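Local coordinates for uncharacterized protein (PDB 5TGF) that is of unknown function but belongs to the beta-lactamase family, is probably a hydrolase, and binds a calcium ion, at residues T130-L135 and M152-R157; E84-Q89 and A159-G164; H185-N190 and A196-G201; D93-I98 and L135-T140. All coordinates share one frame; numbering follows the deposited sequence. Where two conformers were deposited one is given.

Contact 1 (T130-L135 and M152-R157)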
loop_
_atom_site.group_PDB
_atom_site.type_symbol
_atom_site.label_atom_id
_atom_site.label_comp_id
_atom_site.label_asym_id
_atom_site.label_seq_id
_atom_site.Cartn_x
_atom_site.Cartn_y
_atom_site.Cartn_z
ATOM N N THR A 130 -10.161 5.656 -19.557
ATOM C CA THR A 130 -11.172 6.331 -20.386
ATOM C C THR A 130 -12.347 6.858 -19.575
ATOM O O THR A 130 -12.784 7.992 -19.768
ATOM C CB THR A 130 -11.693 5.398 -21.498
ATOM O OG1 THR A 130 -10.583 4.969 -22.290
ATOM C CG2 THR A 130 -12.686 6.156 -22.411
ATOM N N GLU A 131 -12.855 6.070 -18.640
ATOM C CA GLU A 131 -13.934 6.559 -17.771
ATOM C C GLU A 131 -13.449 7.652 -16.806
ATOM O O GLU A 131 -14.137 8.660 -16.605
ATOM C CB GLU A 131 -14.586 5.442 -16.998
ATOM C CG GLU A 131 -15.705 5.959 -16.091
ATOM C CD GLU A 131 -16.759 4.929 -15.763
ATOM O OE1 GLU A 131 -16.518 3.722 -16.035
ATOM O OE2 GLU A 131 -17.817 5.322 -15.211
ATOM N N ILE A 132 -12.245 7.493 -16.256
ATOM C CA ILE A 132 -11.723 8.497 -15.334
ATOM C C ILE A 132 -11.481 9.842 -16.060
ATOM O O ILE A 132 -11.660 10.911 -15.474
ATOM C CB ILE A 132 -10.452 7.993 -14.628
ATOM C CG1 ILE A 132 -10.793 6.775 -13.766
ATOM C CG2 ILE A 132 -9.788 9.122 -13.813
ATOM C CD1 ILE A 132 -9.577 5.912 -13.483
ATOM N N LEU A 133 -11.128 9.773 -17.334
ATOM C CA LEU A 133 -10.823 10.975 -18.123
ATOM C C LEU A 133 -12.022 11.930 -18.166
ATOM O O LEU A 133 -11.835 13.125 -18.174
ATOM C CB LEU A 133 -10.381 10.596 -19.541
ATOM C CG LEU A 133 -10.201 11.736 -20.564
ATOM C CD1 LEU A 133 -9.159 12.734 -20.100
ATOM C CD2 LEU A 133 -9.836 11.172 -21.913
ATOM N N SER A 134 -13.240 11.396 -18.138
ATOM C CA SER A 134 -14.469 12.201 -18.203
ATOM C C SER A 134 -14.781 12.992 -16.928
ATOM O O SER A 134 -15.602 13.878 -16.963
ATOM C CB SER A 134 -15.671 11.299 -18.553
ATOM O OG SER A 134 -16.022 10.474 -17.437
ATOM N N LEU A 135 -14.120 12.694 -15.812
ATOM C CA LEU A 135 -14.492 13.247 -14.510
ATOM C C LEU A 135 -13.743 14.545 -14.216
ATOM O O LEU A 135 -12.533 14.637 -14.372
ATOM C CB LEU A 135 -14.205 12.241 -13.375
ATOM C CG LEU A 135 -14.947 10.894 -13.438
ATOM C CD1 LEU A 135 -14.411 9.943 -12.370
ATOM C CD2 LEU A 135 -16.465 11.058 -13.349
HETATM N N MSE A 152 -4.495 6.173 -9.015
HETATM C CA MSE A 152 -3.518 5.096 -9.191
HETATM C C MSE A 152 -3.818 4.279 -10.412
HETATM O O MSE A 152 -2.928 3.629 -10.946
HETATM C CB MSE A 152 -3.353 4.260 -7.919
HETATM C CG MSE A 152 -2.606 5.134 -6.908
HETATM SE SE MSE A 152 -2.328 4.136 -5.242
HETATM C CE MSE A 152 -1.593 2.461 -5.942
ATOM N N GLN A 153 -5.084 4.264 -10.855
ATOM C CA GLN A 153 -5.412 3.618 -12.138
ATOM C C GLN A 153 -4.676 4.275 -13.277
ATOM O O GLN A 153 -4.144 3.602 -14.148
ATOM C CB GLN A 153 -6.909 3.631 -12.441
ATOM C CG GLN A 153 -7.779 2.999 -11.395
ATOM C CD GLN A 153 -7.653 1.502 -11.361
ATOM O OE1 GLN A 153 -6.759 0.953 -10.705
ATOM N NE2 GLN A 153 -8.554 0.825 -12.056
ATOM N N ILE A 154 -4.628 5.596 -13.254
ATOM C CA ILE A 154 -3.906 6.362 -14.272
ATOM C C ILE A 154 -2.409 6.064 -14.187
ATOM O O ILE A 154 -1.778 5.796 -15.216
ATOM C CB ILE A 154 -4.144 7.862 -14.116
ATOM C CG1 ILE A 154 -5.645 8.191 -14.232
ATOM C CG2 ILE A 154 -3.349 8.656 -15.138
ATOM C CD1 ILE A 154 -5.901 9.677 -14.125
ATOM N N ALA A 155 -1.855 6.079 -12.974
ATOM C CA ALA A 155 -0.447 5.735 -12.751
ATOM C C ALA A 155 -0.112 4.369 -13.321
ATOM O O ALA A 155 0.900 4.209 -14.027
ATOM C CB ALA A 155 -0.083 5.790 -11.260
ATOM N N GLY A 156 -0.949 3.382 -13.020
ATOM C CA GLY A 156 -0.766 2.061 -13.559
ATOM C C GLY A 156 -0.782 2.015 -15.091
ATOM O O GLY A 156 -0.009 1.276 -15.695
ATOM N N ARG A 157 -1.698 2.766 -15.711
ATOM C CA ARG A 157 -1.799 2.807 -17.168
ATOM C C ARG A 157 -0.545 3.445 -17.790
ATOM O O ARG A 157 -0.115 3.025 -18.873
ATOM C CB ARG A 157 -3.035 3.568 -17.597
ATOM C CG ARG A 157 -3.278 3.634 -19.107
ATOM C CD ARG A 157 -3.491 2.294 -19.727
ATOM N NE ARG A 157 -3.528 2.417 -21.198
ATOM C CZ ARG A 157 -3.008 1.546 -22.051
ATOM N NH1 ARG A 157 -2.444 0.422 -21.639
ATOM N NH2 ARG A 157 -3.073 1.798 -23.353
#

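Contact 2 (E84-Q89 and A159-G164)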
loop_
_atom_site.group_PDB
_atom_site.type_symbol
_atom_site.label_atom_id
_atom_site.label_comp_id
_atom_site.label_asym_id
_atom_site.label_seq_id
_atom_site.Cartn_x
_atom_site.Cartn_y
_atom_site.Cartn_z
ATOM N N GLU A 84 0.068 13.343 -19.672
ATOM C CA GLU A 84 -0.097 13.537 -21.102
ATOM C C GLU A 84 1.147 13.210 -21.915
ATOM O O GLU A 84 1.053 12.986 -23.115
ATOM C CB GLU A 84 -0.551 14.984 -21.380
ATOM C CG GLU A 84 0.486 16.033 -20.971
ATOM C CD GLU A 84 -0.149 17.345 -20.534
ATOM O OE1 GLU A 84 0.538 18.157 -19.866
ATOM O OE2 GLU A 84 -1.350 17.563 -20.828
ATOM N N LYS A 85 2.310 13.156 -21.276
ATOM C CA LYS A 85 3.504 12.656 -21.973
ATOM C C LYS A 85 3.312 11.217 -22.449
ATOM O O LYS A 85 3.808 10.832 -23.513
ATOM C CB LYS A 85 4.728 12.757 -21.082
ATOM C CG LYS A 85 5.958 12.039 -21.620
ATOM C CD LYS A 85 7.169 12.219 -20.724
ATOM C CE LYS A 85 8.316 11.346 -21.213
ATOM N NZ LYS A 85 9.431 11.241 -20.240
ATOM N N TRP A 86 2.602 10.423 -21.655
ATOM C CA TRP A 86 2.450 9.019 -21.923
ATOM C C TRP A 86 1.073 8.667 -22.446
ATOM O O TRP A 86 0.969 7.736 -23.211
ATOM C CB TRP A 86 2.798 8.180 -20.679
ATOM C CG TRP A 86 4.274 8.221 -20.340
ATOM C CD1 TRP A 86 4.899 9.106 -19.518
ATOM C CD2 TRP A 86 5.313 7.434 -20.945
ATOM N NE1 TRP A 86 6.253 8.876 -19.530
ATOM C CE2 TRP A 86 6.533 7.865 -20.402
ATOM C CE3 TRP A 86 5.325 6.434 -21.916
ATOM C CZ2 TRP A 86 7.753 7.303 -20.760
ATOM C CZ3 TRP A 86 6.542 5.857 -22.269
ATOM C CH2 TRP A 86 7.731 6.289 -21.683
ATOM N N LEU A 87 0.031 9.384 -22.012
ATOM C CA LEU A 87 -1.353 9.101 -22.400
ATOM C C LEU A 87 -1.937 10.312 -23.156
ATOM O O LEU A 87 -2.580 11.179 -22.552
ATOM C CB LEU A 87 -2.244 8.787 -21.191
ATOM C CG LEU A 87 -1.682 7.783 -20.186
ATOM C CD1 LEU A 87 -2.659 7.540 -19.031
ATOM C CD2 LEU A 87 -1.397 6.482 -20.912
ATOM N N PRO A 88 -1.703 10.372 -24.479
ATOM C CA PRO A 88 -2.020 11.608 -25.195
ATOM C C PRO A 88 -3.513 11.954 -25.251
ATOM O O PRO A 88 -3.851 13.120 -25.490
ATOM C CB PRO A 88 -1.424 11.387 -26.598
ATOM C CG PRO A 88 -1.249 9.912 -26.723
ATOM C CD PRO A 88 -0.983 9.408 -25.329
ATOM N N GLN A 89 -4.400 11.012 -24.950
ATOM C CA GLN A 89 -5.793 11.352 -24.828
ATOM C C GLN A 89 -6.067 12.350 -23.701
ATOM O O GLN A 89 -7.148 12.939 -23.669
ATOM C CB GLN A 89 -6.688 10.083 -24.712
ATOM C CG GLN A 89 -6.706 9.390 -23.353
ATOM C CD GLN A 89 -7.679 8.203 -23.251
ATOM O OE1 GLN A 89 -7.446 7.252 -22.485
ATOM N NE2 GLN A 89 -8.780 8.262 -24.001
ATOM N N ALA A 159 2.455 3.117 -16.678
ATOM C CA ALA A 159 3.464 2.060 -16.657
ATOM C C ALA A 159 3.206 1.025 -17.758
ATOM O O ALA A 159 4.163 0.555 -18.413
ATOM C CB ALA A 159 3.553 1.411 -15.282
ATOM N N GLU A 160 1.933 0.719 -18.005
ATOM C CA GLU A 160 1.539 -0.207 -19.055
ATOM C C GLU A 160 2.035 0.281 -20.431
ATOM O O GLU A 160 2.546 -0.507 -21.225
ATOM C CB GLU A 160 0.026 -0.400 -19.133
ATOM C CG GLU A 160 -0.584 -1.210 -18.019
ATOM C CD GLU A 160 -2.061 -1.539 -18.237
ATOM O OE1 GLU A 160 -2.732 -0.915 -19.097
ATOM O OE2 GLU A 160 -2.577 -2.453 -17.549
ATOM N N VAL A 161 1.819 1.555 -20.710
ATOM C CA VAL A 161 2.252 2.150 -21.963
ATOM C C VAL A 161 3.779 2.157 -22.092
ATOM O O VAL A 161 4.313 1.839 -23.140
ATOM C CB VAL A 161 1.620 3.544 -22.142
ATOM C CG1 VAL A 161 2.217 4.300 -23.334
ATOM C CG2 VAL A 161 0.130 3.375 -22.319
ATOM N N ALA A 162 4.479 2.413 -21.003
ATOM C CA ALA A 162 5.936 2.474 -21.051
ATOM C C ALA A 162 6.558 1.109 -21.332
ATOM O O ALA A 162 7.611 1.025 -22.003
ATOM C CB ALA A 162 6.470 3.065 -19.758
HETATM N N MSE A 163 5.896 0.040 -20.886
HETATM C CA MSE A 163 6.379 -1.313 -21.098
HETATM C C MSE A 163 5.755 -2.049 -22.265
HETATM O O MSE A 163 6.188 -3.152 -22.599
HETATM C CB MSE A 163 6.097 -2.171 -19.857
HETATM C CG MSE A 163 6.805 -1.662 -18.618
HETATM SE SE MSE A 163 8.736 -2.022 -18.802
HETATM C CE MSE A 163 8.729 -3.971 -18.624
ATOM N N GLY A 164 4.661 -1.531 -22.803
ATOM C CA GLY A 164 3.878 -2.276 -23.794
ATOM C C GLY A 164 3.261 -3.559 -23.278
ATOM O O GLY A 164 3.115 -4.528 -24.028
#

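Contact 3 (H185-N190 and A196-G201)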
loop_
_atom_site.group_PDB
_atom_site.type_symbol
_atom_site.label_atom_id
_atom_site.label_comp_id
_atom_site.label_asym_id
_atom_site.label_seq_id
_atom_site.Cartn_x
_atom_site.Cartn_y
_atom_site.Cartn_z
ATOM N N HIS A 185 -2.112 -11.763 -6.860
ATOM C CA HIS A 185 -2.545 -11.084 -8.093
ATOM C C HIS A 185 -3.407 -9.855 -7.785
ATOM O O HIS A 185 -4.107 -9.830 -6.767
ATOM C CB HIS A 185 -3.340 -12.008 -9.011
ATOM C CG HIS A 185 -4.393 -12.805 -8.326
ATOM N ND1 HIS A 185 -5.621 -12.280 -7.986
ATOM C CD2 HIS A 185 -4.398 -14.084 -7.889
ATOM C CE1 HIS A 185 -6.348 -13.211 -7.400
ATOM N NE2 HIS A 185 -5.614 -14.299 -7.282
ATOM N N PHE A 186 -3.315 -8.848 -8.650
ATOM C CA PHE A 186 -4.183 -7.650 -8.624
ATOM C C PHE A 186 -5.463 -7.822 -9.427
ATOM O O PHE A 186 -6.455 -7.148 -9.158
ATOM C CB PHE A 186 -3.414 -6.448 -9.181
ATOM C CG PHE A 186 -2.370 -5.892 -8.246
ATOM C CD1 PHE A 186 -2.701 -4.925 -7.300
ATOM C CD2 PHE A 186 -1.038 -6.321 -8.321
ATOM C CE1 PHE A 186 -1.705 -4.348 -6.503
ATOM C CE2 PHE A 186 -0.057 -5.760 -7.507
ATOM C CZ PHE A 186 -0.392 -4.793 -6.590
ATOM N N ALA A 187 -5.423 -8.698 -10.430
ATOM C CA ALA A 187 -6.563 -8.968 -11.307
ATOM C C ALA A 187 -6.650 -10.470 -11.514
ATOM O O ALA A 187 -5.610 -11.151 -11.455
ATOM C CB ALA A 187 -6.352 -8.281 -12.649
ATOM N N PRO A 188 -7.861 -10.995 -11.778
ATOM C CA PRO A 188 -9.117 -10.237 -11.847
ATOM C C PRO A 188 -9.555 -9.688 -10.499
ATOM O O PRO A 188 -9.237 -10.258 -9.430
ATOM C CB PRO A 188 -10.131 -11.259 -12.362
ATOM C CG PRO A 188 -9.583 -12.579 -11.945
ATOM C CD PRO A 188 -8.083 -12.456 -11.891
ATOM N N VAL A 189 -10.266 -8.574 -10.578
ATOM C CA VAL A 189 -10.738 -7.817 -9.424
ATOM C C VAL A 189 -11.958 -8.502 -8.826
ATOM O O VAL A 189 -12.906 -8.789 -9.548
ATOM C CB VAL A 189 -11.068 -6.386 -9.882
ATOM C CG1 VAL A 189 -11.658 -5.543 -8.773
ATOM C CG2 VAL A 189 -9.817 -5.745 -10.428
ATOM N N ASN A 190 -11.897 -8.840 -7.538
ATOM C CA ASN A 190 -13.050 -9.328 -6.780
ATOM C C ASN A 190 -14.029 -8.176 -6.559
ATOM O O ASN A 190 -13.622 -7.075 -6.180
ATOM C CB ASN A 190 -12.610 -9.898 -5.421
ATOM C CG ASN A 190 -13.781 -10.238 -4.506
ATOM O OD1 ASN A 190 -14.330 -9.368 -3.821
ATOM N ND2 ASN A 190 -14.192 -11.497 -4.512
ATOM N N ALA A 196 -11.300 -3.105 -4.700
ATOM C CA ALA A 196 -11.278 -2.412 -5.986
ATOM C C ALA A 196 -10.979 -0.938 -5.709
ATOM O O ALA A 196 -11.164 -0.504 -4.572
ATOM C CB ALA A 196 -12.628 -2.543 -6.675
ATOM N N PRO A 197 -10.443 -0.183 -6.698
ATOM C CA PRO A 197 -10.076 -0.582 -8.060
ATOM C C PRO A 197 -8.791 -1.400 -8.075
ATOM O O PRO A 197 -8.215 -1.641 -7.018
ATOM C CB PRO A 197 -9.881 0.744 -8.799
ATOM C CG PRO A 197 -9.708 1.768 -7.767
ATOM C CD PRO A 197 -10.167 1.236 -6.434
HETATM N N MSE A 198 -8.359 -1.828 -9.250
HETATM C CA MSE A 198 -7.220 -2.794 -9.358
HETATM C C MSE A 198 -6.055 -2.454 -8.448
HETATM O O MSE A 198 -5.636 -3.276 -7.618
HETATM C CB MSE A 198 -6.771 -2.890 -10.832
HETATM C CG MSE A 198 -5.787 -4.044 -11.035
HETATM SE SE MSE A 198 -5.011 -4.035 -12.854
HETATM C CE MSE A 198 -6.665 -4.518 -13.798
ATOM N N LEU A 199 -5.409 -1.316 -8.676
ATOM C CA LEU A 199 -4.151 -1.034 -7.988
ATOM C C LEU A 199 -4.474 -0.692 -6.540
ATOM O O LEU A 199 -3.781 -1.137 -5.599
ATOM C CB LEU A 199 -3.378 0.127 -8.618
ATOM C CG LEU A 199 -2.401 -0.270 -9.768
ATOM C CD1 LEU A 199 -3.197 -0.723 -10.981
ATOM C CD2 LEU A 199 -1.461 0.862 -10.133
ATOM N N GLY A 200 -5.447 0.188 -6.366
ATOM C CA GLY A 200 -5.676 0.742 -5.023
ATOM C C GLY A 200 -6.164 -0.298 -4.020
ATOM O O GLY A 200 -5.822 -0.254 -2.840
ATOM N N GLY A 201 -6.943 -1.261 -4.498
ATOM C CA GLY A 201 -7.595 -2.206 -3.640
ATOM C C GLY A 201 -7.742 -3.626 -4.138
ATOM O O GLY A 201 -8.348 -4.414 -3.444
#

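Contact 4 (D93-I98 and L135-T140)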
loop_
_atom_site.group_PDB
_atom_site.type_symbol
_atom_site.label_atom_id
_atom_site.label_comp_id
_atom_site.label_asym_id
_atom_site.label_seq_id
_atom_site.Cartn_x
_atom_site.Cartn_y
_atom_site.Cartn_z
ATOM N N ASP A 93 -6.927 18.523 -21.367
ATOM C CA ASP A 93 -7.576 18.382 -20.070
ATOM C C ASP A 93 -6.577 18.882 -19.025
ATOM O O ASP A 93 -5.366 18.700 -19.160
ATOM C CB ASP A 93 -7.927 16.894 -19.868
ATOM C CG ASP A 93 -8.958 16.661 -18.773
ATOM O OD1 ASP A 93 -8.563 16.650 -17.582
ATOM O OD2 ASP A 93 -10.153 16.482 -19.098
ATOM N N ALA A 94 -7.059 19.571 -18.008
ATOM C CA ALA A 94 -6.182 19.983 -16.906
ATOM C C ALA A 94 -5.487 18.800 -16.204
ATOM O O ALA A 94 -4.415 18.967 -15.628
ATOM C CB ALA A 94 -6.976 20.796 -15.897
ATOM N N LYS A 95 -6.099 17.616 -16.251
ATOM C CA LYS A 95 -5.504 16.423 -15.659
ATOM C C LYS A 95 -4.238 15.981 -16.373
ATOM O O LYS A 95 -3.484 15.192 -15.815
ATOM C CB LYS A 95 -6.484 15.242 -15.684
ATOM C CG LYS A 95 -7.700 15.441 -14.792
ATOM C CD LYS A 95 -8.523 14.173 -14.636
ATOM C CE LYS A 95 -9.215 13.768 -15.934
ATOM N NZ LYS A 95 -10.239 14.739 -16.421
ATOM N N GLY A 96 -4.061 16.375 -17.638
ATOM C CA GLY A 96 -2.885 15.953 -18.399
ATOM C C GLY A 96 -1.570 16.364 -17.750
ATOM O O GLY A 96 -0.533 15.730 -17.980
ATOM N N GLY A 97 -1.611 17.435 -16.960
ATOM C CA GLY A 97 -0.405 17.960 -16.323
ATOM C C GLY A 97 -0.067 17.384 -14.961
ATOM O O GLY A 97 0.976 17.727 -14.373
ATOM N N ILE A 98 -0.937 16.511 -14.452
ATOM C CA ILE A 98 -0.672 15.813 -13.193
ATOM C C ILE A 98 0.600 14.971 -13.320
ATOM O O ILE A 98 0.825 14.322 -14.349
ATOM C CB ILE A 98 -1.876 14.937 -12.783
ATOM C CG1 ILE A 98 -3.109 15.811 -12.521
ATOM C CG2 ILE A 98 -1.554 14.137 -11.515
ATOM C CD1 ILE A 98 -4.442 15.110 -12.316
ATOM N N LEU A 135 -14.120 12.694 -15.812
ATOM C CA LEU A 135 -14.492 13.247 -14.510
ATOM C C LEU A 135 -13.743 14.545 -14.216
ATOM O O LEU A 135 -12.533 14.637 -14.372
ATOM C CB LEU A 135 -14.205 12.241 -13.375
ATOM C CG LEU A 135 -14.947 10.894 -13.438
ATOM C CD1 LEU A 135 -14.411 9.943 -12.370
ATOM C CD2 LEU A 135 -16.465 11.058 -13.349
ATOM N N ASP A 136 -14.473 15.524 -13.711
ATOM C CA ASP A 136 -13.874 16.740 -13.185
ATOM C C ASP A 136 -12.943 16.426 -12.011
ATOM O O ASP A 136 -13.166 15.466 -11.215
ATOM C CB ASP A 136 -14.957 17.684 -12.636
ATOM C CG ASP A 136 -15.887 18.220 -13.709
ATOM O OD1 ASP A 136 -15.472 18.367 -14.885
ATOM O OD2 ASP A 136 -17.038 18.553 -13.339
ATOM N N THR A 137 -11.922 17.259 -11.893
ATOM C CA THR A 137 -11.036 17.203 -10.754
ATOM C C THR A 137 -11.679 17.869 -9.548
ATOM O O THR A 137 -12.677 18.546 -9.669
ATOM C CB THR A 137 -9.690 17.868 -11.052
ATOM O OG1 THR A 137 -9.890 19.219 -11.487
ATOM C CG2 THR A 137 -8.946 17.079 -12.108
ATOM N N VAL A 138 -11.114 17.637 -8.374
ATOM C CA VAL A 138 -11.701 18.209 -7.164
ATOM C C VAL A 138 -10.841 19.332 -6.588
ATOM O O VAL A 138 -11.333 20.131 -5.818
ATOM C CB VAL A 138 -12.030 17.117 -6.126
ATOM C CG1 VAL A 138 -13.224 16.287 -6.617
ATOM C CG2 VAL A 138 -10.809 16.243 -5.850
ATOM N N PHE A 139 -9.593 19.436 -7.039
ATOM C CA PHE A 139 -8.674 20.522 -6.663
ATOM C C PHE A 139 -7.426 20.464 -7.513
ATOM O O PHE A 139 -7.157 19.470 -8.209
ATOM C CB PHE A 139 -8.278 20.533 -5.158
ATOM C CG PHE A 139 -7.698 19.228 -4.653
ATOM C CD1 PHE A 139 -6.368 18.909 -4.878
ATOM C CD2 PHE A 139 -8.504 18.312 -3.973
ATOM C CE1 PHE A 139 -5.834 17.695 -4.439
ATOM C CE2 PHE A 139 -7.968 17.121 -3.462
ATOM C CZ PHE A 139 -6.633 16.801 -3.724
ATOM N N THR A 140 -6.670 21.557 -7.458
ATOM C CA THR A 140 -5.433 21.707 -8.218
ATOM C C THR A 140 -4.361 20.779 -7.697
ATOM O O THR A 140 -4.155 20.721 -6.477
ATOM C CB THR A 140 -4.925 23.163 -8.120
ATOM O OG1 THR A 140 -5.908 24.029 -8.686
ATOM C CG2 THR A 140 -3.620 23.352 -8.862
#

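Contact 1 (T130-L135 and M152-R157)
Next to I132, which packs on Q153 and I154, the carbonyl oxygen of E131 is gripped twice by S134. The S134 hydroxyl OG lies 2.7 Å from E131 O, in the carbonyl plane. The S134 backbone N reaches the same E131 O from 3.3 Å. The two bonds hold the turn at residues 131-134.

The contact with helix 150-163 is apolar and buried. I132 carries one side of it with two methyl groups. Its ethyl branch sits beside the backbone N (chi1 -64°) and sends CD1 onto the Q153 stem, where I132 CD1 lies 3.7 Å from Q153 CB. The two side chains meet at about a right angle. The other branch, I132 CG2, lies 3.9 Å from I154 CD1. I132 therefore spans two successive residues of the facing helix.

The Q153 stem bends sharply at its second torsion (chi2 -72°). This takes the amide away from I132 while the aliphatic part stays in the packing. The amide ends have weak partners elsewhere: OE1 receives L199 N, and NE2 reaches D120 OD2. In 130-135, E131 is held by R118 and Y122; in 152-157, R157 forms a salt bridge with E160.

I154 also touches L103 of helix 100-103, and M152, a selenomethionine, faces helix 60-74. This is helix-to-helix packing in the helical part of a beta-lactamase-like fold, where helix 125-133 lies against helix 150-163.

Contact 2 (E84-Q89 and A159-G164)
The W86 indole has A162 over one face of its six-membered ring and V161 at its edge, near the ring plane. A162 CB stands 4.1 Å from the ring centroid and 25° off the ring normal, a CH-pi contact. The closest approach is to the backbone: W86 CZ3 lies 3.6 Å from A162 CA. At the edge, W86 CE3 lies 4.0 Å from V161 CG1.

V161 divides its two methyls between neighbouring residues. CG1 is anti to the backbone N (chi1 171°) and turns toward W86, where V161 CG1 also comes 3.7 Å from W86 O. CG2 turns to L87, and V161 CG2 lies 3.7 Å from L87 CD2. L87 is buried and also rests on I154, R157 and M158 of the same helix.

The contact thus seats 84-89, the end of a weakly bonded helical turn and the loop after it, against the last turns of helix 150-163 in the helical region of the beta-lactamase-like fold. G164 has positive phi and leaves the helix just beyond.

The site seen to bind calcium in this protein is close by, though no calcium is bound to this chain. W86 touches L77 and A162 touches T75, both calcium-binding residues. K85 NZ forms salt bridges with D81 and with D76. D81 OD2 accepts from both K85 NZ and W86 NE1; the W86 NE1 bond holds that edge of the indole. On the far side of the helix, M163, a selenomethionine, touches V71 of helix 60-74.

Contact 3 (H185-N190 and A196-G201)
F186 sets its CB against the M198 stem, 3.9 Å from M198 CG. The contact joins a loop that follows helix 167-179 to the short helix 198-201, inside the beta-lactamase-like fold. P197 sits at the N-cap position of that helix. A cis peptide bond precedes P197, and another precedes P188 in the facing loop.

The F186 ring does not offer its face to helix 198-201. Two backbone carbonyls meet it at the edge, near the ring plane. F186 CD1 is 3.4 Å from M198 O, and F186 CE1 is 3.9 Å from L199 O. Outside the two segments, F167 and F171 make edge-to-face contacts with the same ring.

M198, a selenomethionine, is extended at first, with CG anti to the backbone N (chi1 -170°). It bends at its third torsion (chi3 -69°), which brings the methyl back to the loop. There M198 CE lies 3.9 Å from A187 CB. V189 crosses the M198 side chain at about a right angle, and V189 CG2 is 4.1 Å from M198 CA.

Within the helix, G201 N bonds P197 O at 2.8 Å. L199 turns from the loop toward A64 and I68 of helix 60-74. G200 O accepts a hydrogen bond from K61 NZ. K61 may belong to an SxxK motif, as in serine beta-lactamases.

At the far end of the contact, the other methyl of V189 meets A196: V189 CG1 lies 3.8 Å from A196 CB.

Contact 4 (D93-I98 and L135-T140)
K95 starts toward the loop 135-140 and runs past T137 to end at the L135 carbonyl. Its CB heads to that loop, and CG is the first atom to touch: K95 CG lies 3.4 Å from T137 CG2, tighter than usual for two carbons. K95 and T137 run alongside one another, pointing opposite ways. K95 CD is still 3.9 Å from T137 CG2.

The chain then bends twice, at its third and fourth torsions. This brings NZ within reach of both L135 O and D93 OD1. K95 CE lies 3.8 Å from L135 O. At the tip, K95 NZ donates to L135 O at 3.1 Å, and the donor is tilted 32° from the carbonyl plane. K95 NZ also forms a salt bridge with D93 OD1 at 2.8 Å, on the syn side, 33° out of the carboxylate plane. L133 O, from helix 125-133, is a further acceptor.

D93 OD1 serves K95 twice. On its anti lone pair it takes the K95 backbone N at 3.0 Å, which makes an Asx turn at the start of the 3-10 segment 94-97.

K95 is buried, but its ammonium group has a carboxylate and two carbonyl oxygens as acceptors. These would favour the charged form. One lysine therefore links the turn 93-98 to the chain leaving helix 125-133 through both polar bonds and methyl packing.

How the contacts relate
Contacts 1, 2 and 4 lie on one side of the chain's centre, and contact 3 is nearer the middle. The centre of contact 1 is about 11 Å from those of contacts 2 and 4. Contacts 1 and 2 share helix 150-163; contacts 1 and 4 share L135. Along the chain, contacts 1 and 4 both fall inside the loop closed by contact 2, and their segments alternate. Contact 3 comes last and touches contact 1 where Q153 meets P197 to L199. Contacts 3 and 4 are about 24 Å apart, centre to centre. Helix 150-163 thus connects the outer packing near the calcium site to the interior near a possible SxxK motif.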